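Local atomic coordinates of amide synthase (Vibrio cholerae, PDB entry 1L5A), a protein that acts as a freestanding nonribosomal peptide synthetase condensation enzyme, probably forming an amide bond during biosynthesis of the siderophore vibriobactin. Residues 28-33 / 115-120; 74-79 / 109-114; 144-149 / 343-348. One frame throughout, in Å; residues are numbered along the deposited sequence.

Contact 1: 28-33 / 115-120; sequences RLTGPL and HSEHLI
Arg28 NH1 makes a salt bridge to Glu117 OE1 at 3.0 Å, with guanidinium and carboxylate planes only 17° apart. Thr30 lies beside Glu117, pointing the same way, and its OG1 is modelled as donating to the same oxygen at a doubtfully short distance. The Glu117 chain bends at chi2 (-58°), which sets CD back toward the neighbouring strand. On the other face of the sheet, Leu29 CD1 meets Ile120 CD1 at 4.2 Å. Leu33 CD2, from the loop, is modelled over one His118 ring face, too close for the detail to be trusted.

Strands 22-30 and 117-125 are adjacent in the five-stranded sheet and antiparallel, the axes here at 164°. Leu29 and His118 form a hydrogen-bonded pair, N to O 2.8 Å in both directions. Gly31 N bonds to Ser116 O just past strand 28-30 and before strand 117-120. Water 1 donates to Leu29 O (3.0 Å) and Gly31 O (2.7 Å), and sits in the His118 ring plane at ND1; Thr35 OG1 holds NE2. Both imidazole nitrogens thus have polar partners. Glu117 OE1 is probably stabilised by the arginine charge, consistent with an ionised carboxylate, although Arg28 NE also faces Glu350 in a weak, long ion pair.

Contact 2: 74-79 / 109-114; sequences QDLSIH and QVYRLS
Gln74 and Tyr111 lie side by side on one face of the sheet and point the same way, the glutamine's amide plane turned 70° from the phenol ring. Gln74 CB meets Tyr111 CD2 at 4.0 Å, and Leu76 CD1 reaches the same ring carbon at 3.7 Å, so CD2 is shared by two aliphatic neighbours. Beyond CG the glutamine chain runs extended, and its NE2 bonds to Gln89 of helix 82-94, the helix that also packs on the tyrosine. Tyr111 OH donates to Gln109 OE1 (2.7 Å) from above the amide plane.

On the other face Asp75 and Arg112 again run alongside each other. Arg112 CG stands anti to the backbone N (chi1 179°) and the chain stays extended to NE. Asp75 OD2 touches Arg112 CD at 3.6 Å, whereas its ion pair with NE is long at 3.7 Å, and the two flat groups are 65° apart. The guanidinium has a stronger partner elsewhere, Thr35 OG1 at NH1. Asp75 OD1 instead serves its own segment, accepting from Ser77 N in an Asx turn.

Parallel register is fixed by Gln74 N to Val110 O, Arg112 N to Gln74 O (3.0 Å) and Leu76 N to Arg112 O (2.8 Å). Strand 72-75, helix 82-94 and strand 107-114 thereby form a beta-alpha-beta crossover at one margin of the five-stranded sheet.

Contact 3: 144-149 / 343-348; sequences HYQSLL and HFADCQ
Tyr145 and Phe344 meet as an offset edge-to-face pair, joining helix 131-150 to a type II beta turn that runs from Phe344 to Cys347 just ahead of strand 348-356. The evidence is geometric: ring centroids stand 5.5 Å apart, the planes are inclined by 63°, and Phe344 turns its edge toward the tyrosine face. Contact is concentrated on Phe344 CD2, which lies 3.7 Å from Tyr145 CD2 and 3.9 Å from Tyr145 CB, while Phe344 CE2 also approaches that CB. Tyr145 CG lies anti to the backbone N (chi1 -177°), which sets CG on the side of the turn. Both aromatic side chains are buried. Leu38 of helix 35-47 and Leu29 pack on Phe344, and Tyr145 OH has its polar partner in the backbone N of Asp34, so the hydroxyl end of the ring is tied down independently of the phenylalanine.

The outer side of the contact is thinner. There Leu149 CD2 touches Ala345 CB at 3.5 Å, a single methyl-to-methyl meeting between an exposed leucine and the second residue of the turn. No direct hydrogen bond links the two segments. The turn itself is closed by a weak bond from Cys347 N to Phe344 O (2.9 Å), with Asp346 taking the positive phi (56°) expected at its third position. Polar linkage passes through solvent instead: water 2, lying in the plane of the Tyr145 ring at its edge, donates to Gln146 OE1 at 2.9 Å and accepts from Ala345 N.

Overall arrangement
Contacts 1 and 2 belong to one five-stranded sheet: strands 107-114 and 117-125 are neighbours, and Leu119 O probably accepts from Tyr111 N between them. Both rest on backbone hydrogen bonding, antiparallel in the first and parallel in the second, with an ion pair between partly exposed residues in each, the one in contact 2 long. Contact 3 differs: a helix meets a turn through aromatic and methyl packing plus one water, its Tyr145 and Phe344 side buried, Gln146 and Leu149 exposed. It reaches contact 1 where Thr30 O faces Gln348 N, but its nearest atoms to contact 2 are about 10 Å away. All three are partly buried, their centres about 25 to 30 Å from the centre of the chain.

Contact 1: 28-33 / 115-120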
loop_
_atom_site.group_PDB
_atom_site.type_symbol
_atom_site.label_atom_id
_atom_site.label_comp_id
_atom_site.label_asym_id
_atom_site.label_seq_id
_atom_site.Cartn_x
_atom_site.Cartn_y
_atom_site.Cartn_z
ATOM N N ARG A 28 -3.403 40.621 -6.895
ATOM C CA ARG A 28 -3.036 41.936 -7.377
ATOM C C ARG A 28 -1.555 41.873 -7.632
ATOM O O ARG A 28 -0.750 41.631 -6.721
ATOM C CB ARG A 28 -3.361 43.032 -6.360
ATOM C CG ARG A 28 -3.476 44.424 -7.002
ATOM C CD ARG A 28 -3.943 45.484 -6.009
ATOM N NE ARG A 28 -2.913 45.827 -5.031
ATOM C CZ ARG A 28 -1.981 46.750 -5.230
ATOM N NH1 ARG A 28 -1.955 47.428 -6.374
ATOM N NH2 ARG A 28 -1.070 46.986 -4.291
ATOM N N LEU A 29 -1.207 42.058 -8.896
ATOM C CA LEU A 29 0.176 42.007 -9.294
ATOM C C LEU A 29 0.657 43.406 -9.610
ATOM O O LEU A 29 0.089 44.119 -10.439
ATOM C CB LEU A 29 0.328 41.095 -10.511
ATOM C CG LEU A 29 -0.362 39.734 -10.388
ATOM C CD1 LEU A 29 0.183 38.802 -11.482
ATOM C CD2 LEU A 29 -0.117 39.140 -8.981
ATOM N N THR A 30 1.711 43.795 -8.918
ATOM C CA THR A 30 2.309 45.097 -9.096
ATOM C C THR A 30 3.686 44.838 -9.691
ATOM O O THR A 30 4.530 44.195 -9.057
ATOM C CB THR A 30 2.388 45.808 -7.726
ATOM O OG1 THR A 30 1.053 46.042 -7.261
ATOM C CG2 THR A 30 3.133 47.139 -7.822
ATOM N N GLY A 31 3.893 45.308 -10.921
ATOM C CA GLY A 31 5.170 45.087 -11.589
ATOM C C GLY A 31 5.093 45.010 -13.110
ATOM O O GLY A 31 4.005 44.955 -13.679
ATOM N N PRO A 32 6.242 44.988 -13.801
ATOM C CA PRO A 32 6.325 44.925 -15.267
ATOM C C PRO A 32 5.947 43.547 -15.833
ATOM O O PRO A 32 6.727 42.917 -16.547
ATOM C CB PRO A 32 7.781 45.260 -15.524
ATOM C CG PRO A 32 8.450 44.485 -14.408
ATOM C CD PRO A 32 7.582 44.829 -13.202
ATOM N N LEU A 33 4.745 43.097 -15.512
ATOM C CA LEU A 33 4.248 41.812 -15.959
ATOM C C LEU A 33 3.852 41.856 -17.436
ATOM O O LEU A 33 3.514 42.916 -17.958
ATOM C CB LEU A 33 3.072 41.446 -15.055
ATOM C CG LEU A 33 1.933 40.506 -15.415
ATOM C CD1 LEU A 33 1.148 40.238 -14.163
ATOM C CD2 LEU A 33 1.029 41.128 -16.467
ATOM N N HIS A 115 0.210 49.790 -16.620
ATOM C CA HIS A 115 1.201 48.882 -17.185
ATOM C C HIS A 115 1.919 48.074 -16.096
ATOM O O HIS A 115 2.498 47.035 -16.376
ATOM C CB HIS A 115 2.221 49.650 -18.038
ATOM C CG HIS A 115 3.152 50.513 -17.239
ATOM N ND1 HIS A 115 2.721 51.592 -16.498
ATOM C CD2 HIS A 115 4.498 50.462 -17.078
ATOM C CE1 HIS A 115 3.758 52.171 -15.918
ATOM N NE2 HIS A 115 4.849 51.505 -16.253
ATOM N N SER A 116 1.867 48.538 -14.856
ATOM C CA SER A 116 2.538 47.839 -13.759
ATOM C C SER A 116 1.556 47.291 -12.710
ATOM O O SER A 116 1.962 46.828 -11.633
ATOM C CB SER A 116 3.499 48.796 -13.068
ATOM O OG SER A 116 2.772 49.918 -12.593
ATOM N N GLU A 117 0.269 47.340 -13.032
ATOM C CA GLU A 117 -0.748 46.884 -12.107
ATOM C C GLU A 117 -1.791 45.991 -12.771
ATOM O O GLU A 117 -2.481 46.410 -13.714
ATOM C CB GLU A 117 -1.453 48.095 -11.458
ATOM C CG GLU A 117 -0.567 49.019 -10.608
ATOM C CD GLU A 117 0.153 48.309 -9.430
ATOM O OE1 GLU A 117 -0.339 47.277 -8.903
ATOM O OE2 GLU A 117 1.219 48.809 -9.005
ATOM N N HIS A 118 -1.916 44.767 -12.270
ATOM C CA HIS A 118 -2.905 43.817 -12.792
ATOM C C HIS A 118 -3.749 43.216 -11.665
ATOM O O HIS A 118 -3.266 42.996 -10.541
ATOM C CB HIS A 118 -2.232 42.662 -13.562
ATOM C CG HIS A 118 -1.668 43.063 -14.889
ATOM N ND1 HIS A 118 -0.481 43.753 -15.016
ATOM C CD2 HIS A 118 -2.157 42.912 -16.145
ATOM C CE1 HIS A 118 -0.265 44.011 -16.295
ATOM N NE2 HIS A 118 -1.267 43.511 -17.000
ATOM N N LEU A 119 -5.007 42.935 -11.980
ATOM C CA LEU A 119 -5.909 42.355 -11.002
ATOM C C LEU A 119 -6.549 41.099 -11.558
ATOM O O LEU A 119 -7.241 41.154 -12.569
ATOM C CB LEU A 119 -7.010 43.342 -10.628
ATOM C CG LEU A 119 -7.830 42.907 -9.419
ATOM C CD1 LEU A 119 -6.897 42.749 -8.235
ATOM C CD2 LEU A 119 -8.911 43.935 -9.120
ATOM N N ILE A 120 -6.301 39.972 -10.897
ATOM C CA ILE A 120 -6.871 38.691 -11.295
ATOM C C ILE A 120 -7.908 38.270 -10.269
ATOM O O ILE A 120 -7.639 38.249 -9.064
ATOM C CB ILE A 120 -5.822 37.585 -11.331
ATOM C CG1 ILE A 120 -4.835 37.838 -12.462
ATOM C CG2 ILE A 120 -6.501 36.247 -11.520
ATOM C CD1 ILE A 120 -3.545 37.083 -12.287
HETATM O O HOH W 1 1.585 43.935 -13.003
#

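Contact 2: 74-79 / 109-114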
loop_
_atom_site.group_PDB
_atom_site.type_symbol
_atom_site.label_atom_id
_atom_site.label_comp_id
_atom_site.label_asym_id
_atom_site.label_seq_id
_atom_site.Cartn_x
_atom_site.Cartn_y
_atom_site.Cartn_z
ATOM N N GLN A 74 -9.991 42.709 -19.447
ATOM C CA GLN A 74 -10.280 44.099 -19.749
ATOM C C GLN A 74 -9.069 44.970 -19.468
ATOM O O GLN A 74 -8.474 44.902 -18.389
ATOM C CB GLN A 74 -11.490 44.602 -18.951
ATOM C CG GLN A 74 -12.836 44.078 -19.446
ATOM C CD GLN A 74 -14.008 44.498 -18.558
ATOM O OE1 GLN A 74 -14.219 45.690 -18.288
ATOM N NE2 GLN A 74 -14.781 43.514 -18.100
ATOM N N ASP A 75 -8.682 45.749 -20.474
ATOM C CA ASP A 75 -7.572 46.690 -20.343
ATOM C C ASP A 75 -8.271 47.962 -19.855
ATOM O O ASP A 75 -9.074 48.560 -20.584
ATOM C CB ASP A 75 -6.921 46.962 -21.703
ATOM C CG ASP A 75 -5.642 47.745 -21.581
ATOM O OD1 ASP A 75 -5.579 48.620 -20.700
ATOM O OD2 ASP A 75 -4.694 47.493 -22.362
ATOM N N LEU A 76 -7.988 48.369 -18.624
ATOM C CA LEU A 76 -8.632 49.542 -18.073
ATOM C C LEU A 76 -7.662 50.670 -17.892
ATOM O O LEU A 76 -8.056 51.739 -17.425
ATOM C CB LEU A 76 -9.254 49.215 -16.724
ATOM C CG LEU A 76 -10.388 48.205 -16.721
ATOM C CD1 LEU A 76 -10.882 48.007 -15.293
ATOM C CD2 LEU A 76 -11.511 48.713 -17.583
ATOM N N SER A 77 -6.401 50.437 -18.255
ATOM C CA SER A 77 -5.352 51.451 -18.118
ATOM C C SER A 77 -5.717 52.789 -18.755
ATOM O O SER A 77 -5.084 53.812 -18.487
ATOM C CB SER A 77 -4.018 50.932 -18.685
ATOM O OG SER A 77 -4.135 50.492 -20.029
ATOM N N ILE A 78 -6.764 52.775 -19.574
ATOM C CA ILE A 78 -7.247 53.970 -20.251
ATOM C C ILE A 78 -8.054 54.878 -19.332
ATOM O O ILE A 78 -7.952 56.095 -19.417
ATOM C CB ILE A 78 -8.150 53.597 -21.427
ATOM C CG1 ILE A 78 -7.944 52.117 -21.794
ATOM C CG2 ILE A 78 -7.853 54.519 -22.609
ATOM C CD1 ILE A 78 -8.878 51.607 -22.886
ATOM N N HIS A 79 -8.861 54.276 -18.461
ATOM C CA HIS A 79 -9.716 55.022 -17.536
ATOM C C HIS A 79 -8.994 55.451 -16.270
ATOM O O HIS A 79 -8.027 54.813 -15.846
ATOM C CB HIS A 79 -10.931 54.175 -17.172
ATOM C CG HIS A 79 -11.484 53.409 -18.329
ATOM N ND1 HIS A 79 -11.968 54.024 -19.464
ATOM C CD2 HIS A 79 -11.582 52.078 -18.553
ATOM C CE1 HIS A 79 -12.338 53.104 -20.339
ATOM N NE2 HIS A 79 -12.113 51.914 -19.812
ATOM N N GLN A 109 -11.746 36.652 -14.216
ATOM C CA GLN A 109 -11.673 37.992 -14.751
ATOM C C GLN A 109 -10.254 38.529 -14.585
ATOM O O GLN A 109 -9.623 38.285 -13.565
ATOM C CB GLN A 109 -12.666 38.881 -14.002
ATOM C CG GLN A 109 -14.134 38.418 -14.023
ATOM C CD GLN A 109 -15.004 39.141 -12.949
ATOM O OE1 GLN A 109 -14.661 40.241 -12.465
ATOM N NE2 GLN A 109 -16.135 38.522 -12.588
ATOM N N VAL A 110 -9.745 39.243 -15.589
ATOM C CA VAL A 110 -8.410 39.824 -15.496
ATOM C C VAL A 110 -8.474 41.302 -15.843
ATOM O O VAL A 110 -9.142 41.687 -16.794
ATOM C CB VAL A 110 -7.411 39.168 -16.476
ATOM C CG1 VAL A 110 -6.021 39.742 -16.242
ATOM C CG2 VAL A 110 -7.386 37.666 -16.286
ATOM N N TYR A 111 -7.755 42.128 -15.095
ATOM C CA TYR A 111 -7.757 43.560 -15.361
ATOM C C TYR A 111 -6.386 44.182 -15.416
ATOM O O TYR A 111 -5.595 44.049 -14.489
ATOM C CB TYR A 111 -8.542 44.338 -14.296
ATOM C CG TYR A 111 -9.950 43.882 -14.106
ATOM C CD1 TYR A 111 -10.276 42.962 -13.104
ATOM C CD2 TYR A 111 -10.960 44.332 -14.946
ATOM C CE1 TYR A 111 -11.580 42.495 -12.951
ATOM C CE2 TYR A 111 -12.266 43.873 -14.800
ATOM C CZ TYR A 111 -12.566 42.949 -13.804
ATOM O OH TYR A 111 -13.835 42.435 -13.711
ATOM N N ARG A 112 -6.113 44.880 -16.504
ATOM C CA ARG A 112 -4.860 45.595 -16.621
ATOM C C ARG A 112 -5.274 46.988 -16.127
ATOM O O ARG A 112 -6.009 47.710 -16.802
ATOM C CB ARG A 112 -4.385 45.638 -18.082
ATOM C CG ARG A 112 -3.081 46.408 -18.304
ATOM C CD ARG A 112 -2.570 46.251 -19.736
ATOM N NE ARG A 112 -1.709 47.361 -20.141
ATOM C CZ ARG A 112 -0.380 47.330 -20.175
ATOM N NH1 ARG A 112 0.291 46.234 -19.835
ATOM N NH2 ARG A 112 0.285 48.418 -20.537
ATOM N N LEU A 113 -4.836 47.341 -14.927
ATOM C CA LEU A 113 -5.176 48.634 -14.351
ATOM C C LEU A 113 -4.229 49.699 -14.883
ATOM O O LEU A 113 -4.641 50.810 -15.206
ATOM C CB LEU A 113 -5.077 48.556 -12.831
ATOM C CG LEU A 113 -5.980 47.483 -12.208
ATOM C CD1 LEU A 113 -5.655 47.308 -10.731
ATOM C CD2 LEU A 113 -7.431 47.885 -12.408
ATOM N N SER A 114 -2.953 49.346 -14.955
ATOM C CA SER A 114 -1.921 50.226 -15.466
ATOM C C SER A 114 -0.871 49.277 -16.053
ATOM O O SER A 114 -1.043 48.065 -15.994
ATOM C CB SER A 114 -1.338 51.058 -14.328
ATOM O OG SER A 114 -0.192 50.451 -13.757
#

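Contact 3: 144-149 / 343-348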
loop_
_atom_site.group_PDB
_atom_site.type_symbol
_atom_site.label_atom_id
_atom_site.label_comp_id
_atom_site.label_asym_id
_atom_site.label_seq_id
_atom_site.Cartn_x
_atom_site.Cartn_y
_atom_site.Cartn_z
ATOM N N HIS A 144 2.811 28.165 -15.341
ATOM C CA HIS A 144 2.657 28.448 -16.750
ATOM C C HIS A 144 3.221 29.811 -17.117
ATOM O O HIS A 144 3.857 29.948 -18.167
ATOM C CB HIS A 144 1.197 28.350 -17.169
ATOM C CG HIS A 144 0.734 26.951 -17.435
ATOM N ND1 HIS A 144 1.389 26.105 -18.307
ATOM C CD2 HIS A 144 -0.355 26.272 -17.001
ATOM C CE1 HIS A 144 0.720 24.970 -18.402
ATOM N NE2 HIS A 144 -0.343 25.045 -17.621
ATOM N N TYR A 145 3.023 30.816 -16.262
ATOM C CA TYR A 145 3.555 32.145 -16.575
ATOM C C TYR A 145 5.081 32.107 -16.695
ATOM O O TYR A 145 5.652 32.636 -17.648
ATOM C CB TYR A 145 3.166 33.185 -15.512
ATOM C CG TYR A 145 3.643 34.588 -15.855
ATOM C CD1 TYR A 145 2.988 35.350 -16.822
ATOM C CD2 TYR A 145 4.786 35.134 -15.251
ATOM C CE1 TYR A 145 3.455 36.619 -17.184
ATOM C CE2 TYR A 145 5.268 36.402 -15.609
ATOM C CZ TYR A 145 4.593 37.140 -16.578
ATOM O OH TYR A 145 5.044 38.391 -16.950
ATOM N N GLN A 146 5.739 31.484 -15.729
ATOM C CA GLN A 146 7.189 31.409 -15.749
ATOM C C GLN A 146 7.679 30.691 -16.996
ATOM O O GLN A 146 8.678 31.086 -17.577
ATOM C CB GLN A 146 7.694 30.686 -14.502
ATOM C CG GLN A 146 9.202 30.475 -14.421
ATOM C CD GLN A 146 9.998 31.747 -14.654
ATOM O OE1 GLN A 146 9.654 32.817 -14.147
ATOM N NE2 GLN A 146 11.078 31.631 -15.419
ATOM N N SER A 147 6.973 29.640 -17.399
ATOM C CA SER A 147 7.360 28.887 -18.571
ATOM C C SER A 147 7.231 29.762 -19.787
ATOM O O SER A 147 8.139 29.815 -20.606
ATOM C CB SER A 147 6.486 27.643 -18.757
ATOM O OG SER A 147 6.875 26.599 -17.887
ATOM N N LEU A 148 6.114 30.464 -19.907
ATOM C CA LEU A 148 5.924 31.306 -21.069
ATOM C C LEU A 148 6.963 32.407 -21.123
ATOM O O LEU A 148 7.519 32.697 -22.178
ATOM C CB LEU A 148 4.521 31.895 -21.065
ATOM C CG LEU A 148 3.473 30.805 -21.334
ATOM C CD1 LEU A 148 2.054 31.250 -20.874
ATOM C CD2 LEU A 148 3.507 30.462 -22.819
ATOM N N LEU A 149 7.244 33.007 -19.974
ATOM C CA LEU A 149 8.201 34.100 -19.911
ATOM C C LEU A 149 9.614 33.640 -20.234
ATOM O O LEU A 149 10.341 34.321 -20.948
ATOM C CB LEU A 149 8.172 34.732 -18.522
ATOM C CG LEU A 149 8.861 36.081 -18.310
ATOM C CD1 LEU A 149 8.089 37.193 -19.035
ATOM C CD2 LEU A 149 8.918 36.378 -16.807
ATOM N N HIS A 343 3.899 33.429 -7.131
ATOM C CA HIS A 343 4.887 34.411 -7.572
ATOM C C HIS A 343 4.961 34.657 -9.093
ATOM O O HIS A 343 4.664 33.778 -9.897
ATOM C CB HIS A 343 6.281 34.034 -7.052
ATOM C CG HIS A 343 7.367 34.955 -7.529
ATOM N ND1 HIS A 343 8.067 34.741 -8.698
ATOM C CD2 HIS A 343 7.819 36.133 -7.034
ATOM C CE1 HIS A 343 8.901 35.745 -8.902
ATOM N NE2 HIS A 343 8.769 36.605 -7.907
ATOM N N PHE A 344 5.346 35.871 -9.467
ATOM C CA PHE A 344 5.508 36.252 -10.870
ATOM C C PHE A 344 6.738 37.160 -10.996
ATOM O O PHE A 344 6.819 38.210 -10.341
ATOM C CB PHE A 344 4.286 36.996 -11.392
ATOM C CG PHE A 344 3.014 36.220 -11.284
ATOM C CD1 PHE A 344 2.325 36.151 -10.075
ATOM C CD2 PHE A 344 2.516 35.521 -12.394
ATOM C CE1 PHE A 344 1.158 35.395 -9.962
ATOM C CE2 PHE A 344 1.347 34.756 -12.300
ATOM C CZ PHE A 344 0.665 34.691 -11.079
ATOM N N ALA A 345 7.690 36.746 -11.832
ATOM C CA ALA A 345 8.925 37.496 -12.056
ATOM C C ALA A 345 8.778 39.009 -11.964
ATOM O O ALA A 345 7.902 39.605 -12.594
ATOM C CB ALA A 345 9.516 37.134 -13.407
ATOM N N ASP A 346 9.649 39.617 -11.171
ATOM C CA ASP A 346 9.664 41.060 -10.991
ATOM C C ASP A 346 8.346 41.665 -10.516
ATOM O O ASP A 346 8.019 42.792 -10.883
ATOM C CB ASP A 346 10.113 41.736 -12.297
ATOM C CG ASP A 346 11.397 41.132 -12.853
ATOM O OD1 ASP A 346 12.365 40.965 -12.082
ATOM O OD2 ASP A 346 11.441 40.820 -14.063
ATOM N N CYS A 347 7.586 40.932 -9.703
ATOM C CA CYS A 347 6.321 41.470 -9.188
ATOM C C CYS A 347 6.042 41.125 -7.735
ATOM O O CYS A 347 6.601 40.179 -7.174
ATOM C CB CYS A 347 5.129 40.984 -10.018
ATOM S SG CYS A 347 5.160 41.384 -11.775
ATOM N N GLN A 348 5.176 41.919 -7.126
ATOM C CA GLN A 348 4.746 41.659 -5.759
ATOM C C GLN A 348 3.326 41.152 -5.935
ATOM O O GLN A 348 2.593 41.638 -6.787
ATOM C CB GLN A 348 4.717 42.929 -4.911
ATOM C CG GLN A 348 6.052 43.629 -4.789
ATOM C CD GLN A 348 7.195 42.660 -4.586
ATOM O OE1 GLN A 348 7.161 41.826 -3.676
ATOM N NE2 GLN A 348 8.222 42.761 -5.435
HETATM O O HOH W 2 7.564 34.675 -13.382
#